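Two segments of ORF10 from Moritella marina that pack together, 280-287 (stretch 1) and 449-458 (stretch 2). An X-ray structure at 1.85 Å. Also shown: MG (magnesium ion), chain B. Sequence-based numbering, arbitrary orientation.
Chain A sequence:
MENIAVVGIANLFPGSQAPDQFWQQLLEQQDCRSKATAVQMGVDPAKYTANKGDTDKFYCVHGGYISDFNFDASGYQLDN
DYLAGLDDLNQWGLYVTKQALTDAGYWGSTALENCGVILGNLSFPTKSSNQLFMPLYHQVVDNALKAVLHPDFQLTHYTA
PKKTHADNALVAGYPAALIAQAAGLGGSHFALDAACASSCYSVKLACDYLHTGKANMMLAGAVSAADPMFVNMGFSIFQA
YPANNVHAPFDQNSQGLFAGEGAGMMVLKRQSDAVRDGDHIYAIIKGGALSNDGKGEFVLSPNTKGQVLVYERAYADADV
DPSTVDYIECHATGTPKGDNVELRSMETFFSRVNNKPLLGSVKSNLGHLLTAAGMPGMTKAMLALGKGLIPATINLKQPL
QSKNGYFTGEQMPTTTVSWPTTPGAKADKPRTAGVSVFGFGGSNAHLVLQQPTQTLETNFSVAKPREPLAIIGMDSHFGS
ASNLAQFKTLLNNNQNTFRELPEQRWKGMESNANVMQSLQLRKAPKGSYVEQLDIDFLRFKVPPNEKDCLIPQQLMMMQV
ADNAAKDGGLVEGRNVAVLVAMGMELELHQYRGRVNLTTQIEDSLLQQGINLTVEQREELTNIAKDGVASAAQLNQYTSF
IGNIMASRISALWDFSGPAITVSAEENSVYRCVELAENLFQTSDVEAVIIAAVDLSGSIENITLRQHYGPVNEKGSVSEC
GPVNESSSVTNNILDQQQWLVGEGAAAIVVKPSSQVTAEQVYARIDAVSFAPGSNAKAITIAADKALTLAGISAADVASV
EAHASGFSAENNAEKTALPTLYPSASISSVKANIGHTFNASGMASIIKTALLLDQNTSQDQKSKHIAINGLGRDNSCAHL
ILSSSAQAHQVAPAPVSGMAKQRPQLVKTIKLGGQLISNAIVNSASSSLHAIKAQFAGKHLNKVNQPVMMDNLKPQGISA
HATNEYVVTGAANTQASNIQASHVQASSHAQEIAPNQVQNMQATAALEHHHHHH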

# COMPACT_ATOMS: atom_id res chain seq x y z
N HIS A 280 -24.02 20.35 5.59
CA HIS A 280 -23.74 20.28 7.02
C HIS A 280 -22.23 20.19 7.22
O HIS A 280 -21.58 19.30 6.66
N ILE A 281 -21.67 21.12 7.99
CA ILE A 281 -20.23 21.15 8.25
C ILE A 281 -19.98 20.56 9.64
O ILE A 281 -20.46 21.10 10.64
N TYR A 282 -19.20 19.47 9.70
CA TYR A 282 -18.84 18.88 10.98
C TYR A 282 -17.70 19.63 11.65
O TYR A 282 -17.64 19.73 12.88
N ALA A 283 -16.76 20.10 10.85
CA ALA A 283 -15.57 20.74 11.39
C ALA A 283 -14.83 21.36 10.22
O ALA A 283 -15.12 21.06 9.05
N ILE A 284 -13.89 22.24 10.54
CA ILE A 284 -13.03 22.89 9.57
C ILE A 284 -11.62 22.32 9.73
O ILE A 284 -11.10 22.25 10.85
N ILE A 285 -11.03 21.88 8.62
CA ILE A 285 -9.61 21.55 8.60
C ILE A 285 -8.88 22.85 8.28
O ILE A 285 -8.98 23.38 7.17
N LYS A 286 -8.19 23.39 9.29
CA LYS A 286 -7.55 24.69 9.17
C LYS A 286 -6.20 24.58 8.48
O LYS A 286 -5.77 25.52 7.79
N GLY A 287 -5.54 23.45 8.65
CA GLY A 287 -4.25 23.24 8.02
C GLY A 287 -3.65 21.94 8.53
O GLY A 287 -4.28 21.20 9.28
N LEU A 449 -7.62 21.32 13.44
CA LEU A 449 -9.05 21.35 13.21
C LEU A 449 -9.71 22.41 14.08
O LEU A 449 -9.27 22.67 15.21
N GLN A 450 -10.79 23.00 13.57
CA GLN A 450 -11.54 23.99 14.32
C GLN A 450 -13.03 23.69 14.22
O GLN A 450 -13.49 23.00 13.30
N GLN A 451 -13.78 24.23 15.18
CA GLN A 451 -15.22 24.02 15.21
C GLN A 451 -15.85 24.50 13.91
O GLN A 451 -15.29 25.37 13.23
N PRO A 452 -16.98 23.92 13.51
CA PRO A 452 -17.59 24.32 12.24
C PRO A 452 -18.08 25.76 12.29
O PRO A 452 -18.48 26.27 13.34
N THR A 453 -18.07 26.40 11.12
CA THR A 453 -18.57 27.76 11.01
C THR A 453 -18.95 28.02 9.56
O THR A 453 -18.35 27.45 8.64
N GLN A 454 -19.95 28.89 9.37
CA GLN A 454 -20.32 29.35 8.04
C GLN A 454 -19.52 30.56 7.58
O GLN A 454 -19.61 30.93 6.41
N THR A 455 -18.72 31.16 8.47
CA THR A 455 -17.98 32.38 8.15
C THR A 455 -16.78 32.06 7.27
O THR A 455 -15.91 31.27 7.65
N LEU A 456 -16.71 32.70 6.11
CA LEU A 456 -15.60 32.50 5.18
C LEU A 456 -14.43 33.41 5.51
O LEU A 456 -14.61 34.51 6.04
N GLU A 457 -13.23 32.94 5.20
CA GLU A 457 -12.04 33.76 5.34
C GLU A 457 -12.03 34.84 4.27
O GLU A 457 -12.41 34.60 3.12
N THR A 458 -11.57 36.03 4.65
CA THR A 458 -11.47 37.09 3.65
C THR A 458 -10.20 36.94 2.83
O THR A 458 -10.19 37.26 1.64

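The two stretches meet as a short antiparallel pairing, and side chains extend the contact beyond it. Together they bury 581 Å². Ile284, Gln450 and Lys286 have the most surface covered by the opposing stretch.

Ile284 and Gln450 face each other as a hydrogen-bonded pair. Ile284 N donates to Gln450 O at 2.9 Å, and Gln450 N donates to Ile284 O at 2.8 Å. Both bonds are close to straight. Ile284 O also receives a CA-H...O contact from Leu449 CA at 3.3 Å. The side chains of Ile284 and Gln450 lie on the same face of the sheet. Ile284 is m at both chi1 and chi2. Its CG1 lies 3.8 Å from Gln451 O and 4.2 Å from Thr453 CG2. The side chain therefore packs along the segment that follows the strand, over backbone as well as side chains.

Gln450 is m at chi1 and t at chi2, an extended form that carries its amide toward Lys286. The contact there is with the aliphatic part of the lysine: Gln450 OE1 sits 3.3 Å from Lys286 CD. Gln450 NE2 is hydrogen-bonded elsewhere in the structure.

Lys286 points toward stretch 2, with chi angles t, p, t, p. Its NZ forms a long salt bridge to Glu457 OE2, at 3.9 Å. Glu457 points toward stretch 1 and is m at chi1, t at chi2. The backbone of Lys286 has a separate role. Lys286 O binds the magnesium ion at 2.2 Å. Water 1 is 2.4 Å from the ion through its oxygen, and that oxygen lies 2.9 Å from Ile285 O, within hydrogen-bonding reach.

The other face of the sheet carries Ile285 and Leu449, a non-hydrogen-bonded pair. Both are m at chi1 and t at chi2. Ile285 CG1 meets Leu449 CD2 at 3.8 Å, an apolar contact between two buried residues.

At the start of stretch 1, Ile281 points toward stretch 2 and is m, t. Its CG2 packs on Pro452 CB at 3.7 Å. Its CD1 reaches Gln454 NE2 at 3.5 Å, because Gln454, m at both chi1 and chi2, brings its end nearer. The proline ring, C-gamma endo, also lies against backbone: Ile281 O is 3.2 Å from Pro452 CB, and Tyr282 O is 3.4 Å from Pro452 CD. Tyr282 itself points away.

Thr453 also points away. Its OG1 accepts a hydrogen bond from Thr455 N at 3.1 Å, within stretch 2.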

# COMPACT_ATOMS: atom_id res chain seq x y z
CB HIS A 280 -24.43 19.06 7.64
CG HIS A 280 -24.12 18.89 9.09
ND1 HIS A 280 -23.15 18.02 9.55
CD2 HIS A 280 -24.62 19.51 10.19
CE1 HIS A 280 -23.07 18.10 10.87
NE2 HIS A 280 -23.95 19.00 11.28
CB ILE A 281 -19.68 22.57 8.13
CG1 ILE A 281 -19.89 23.09 6.70
CG2 ILE A 281 -18.22 22.62 8.50
CD1 ILE A 281 -19.48 24.55 6.50
CB TYR A 282 -18.41 17.42 10.80
CG TYR A 282 -19.53 16.44 10.59
CD1 TYR A 282 -20.00 16.17 9.31
CD2 TYR A 282 -20.10 15.77 11.65
CE1 TYR A 282 -20.99 15.26 9.10
CE2 TYR A 282 -21.12 14.85 11.45
CZ TYR A 282 -21.56 14.60 10.17
OH TYR A 282 -22.56 13.69 9.95
CB ALA A 283 -14.66 19.76 12.14
CB ILE A 284 -13.02 24.42 9.76
CG1 ILE A 284 -14.43 25.02 9.56
CG2 ILE A 284 -11.94 25.06 8.86
CD1 ILE A 284 -14.88 25.19 8.12
CB ILE A 285 -9.28 20.45 7.59
CG1 ILE A 285 -10.06 19.17 7.94
CG2 ILE A 285 -7.78 20.17 7.60
CD1 ILE A 285 -10.00 18.09 6.86
CB LYS A 286 -7.38 25.32 10.56
CG LYS A 286 -7.11 26.83 10.55
CD LYS A 286 -8.34 27.65 10.12
CE LYS A 286 -7.98 29.12 9.93
NZ LYS A 286 -6.71 29.28 9.11
CB LEU A 449 -9.70 20.00 13.52
CG LEU A 449 -8.95 18.75 13.06
CD1 LEU A 449 -9.67 17.51 13.58
CD2 LEU A 449 -8.91 18.78 11.54
CB GLN A 450 -11.25 25.41 13.81
CG GLN A 450 -9.85 25.88 14.18
CD GLN A 450 -9.57 27.32 13.76
OE1 GLN A 450 -10.22 27.85 12.85
NE2 GLN A 450 -8.61 27.95 14.42
CB GLN A 451 -15.84 24.75 16.41
CG GLN A 451 -15.62 26.26 16.40
CD GLN A 451 -16.20 26.92 17.65
OE1 GLN A 451 -15.45 27.39 18.51
NE2 GLN A 451 -17.52 26.93 17.75
CB PRO A 452 -18.77 23.35 12.09
CG PRO A 452 -19.05 22.87 13.47
CD PRO A 452 -17.74 22.85 14.18
CB THR A 453 -17.53 28.79 11.48
OG1 THR A 453 -18.05 30.11 11.29
CG2 THR A 453 -16.24 28.65 10.68
CB GLN A 454 -21.82 29.69 8.00
CG GLN A 454 -22.74 28.56 8.44
CD GLN A 454 -22.64 27.34 7.54
OE1 GLN A 454 -23.02 27.39 6.37
NE2 GLN A 454 -22.14 26.23 8.09
CB THR A 455 -17.52 33.07 9.44
OG1 THR A 455 -18.66 33.34 10.27
CG2 THR A 455 -16.79 34.37 9.12
CB LEU A 456 -16.05 32.76 3.74
CG LEU A 456 -17.20 31.89 3.24
CD1 LEU A 456 -17.44 32.11 1.76
CD2 LEU A 456 -16.92 30.42 3.52
CB GLU A 457 -10.76 32.94 5.21
CG GLU A 457 -10.66 31.71 6.09
CD GLU A 457 -9.77 30.64 5.45
OE1 GLU A 457 -10.21 29.96 4.48
OE2 GLU A 457 -8.60 30.52 5.92
CB THR A 458 -11.55 38.46 4.33
OG1 THR A 458 -11.47 39.48 3.34
CG2 THR A 458 -10.42 38.62 5.35
MG MG B . -6.01 26.57 5.85
O HOH W 1 -7.22 24.61 5.18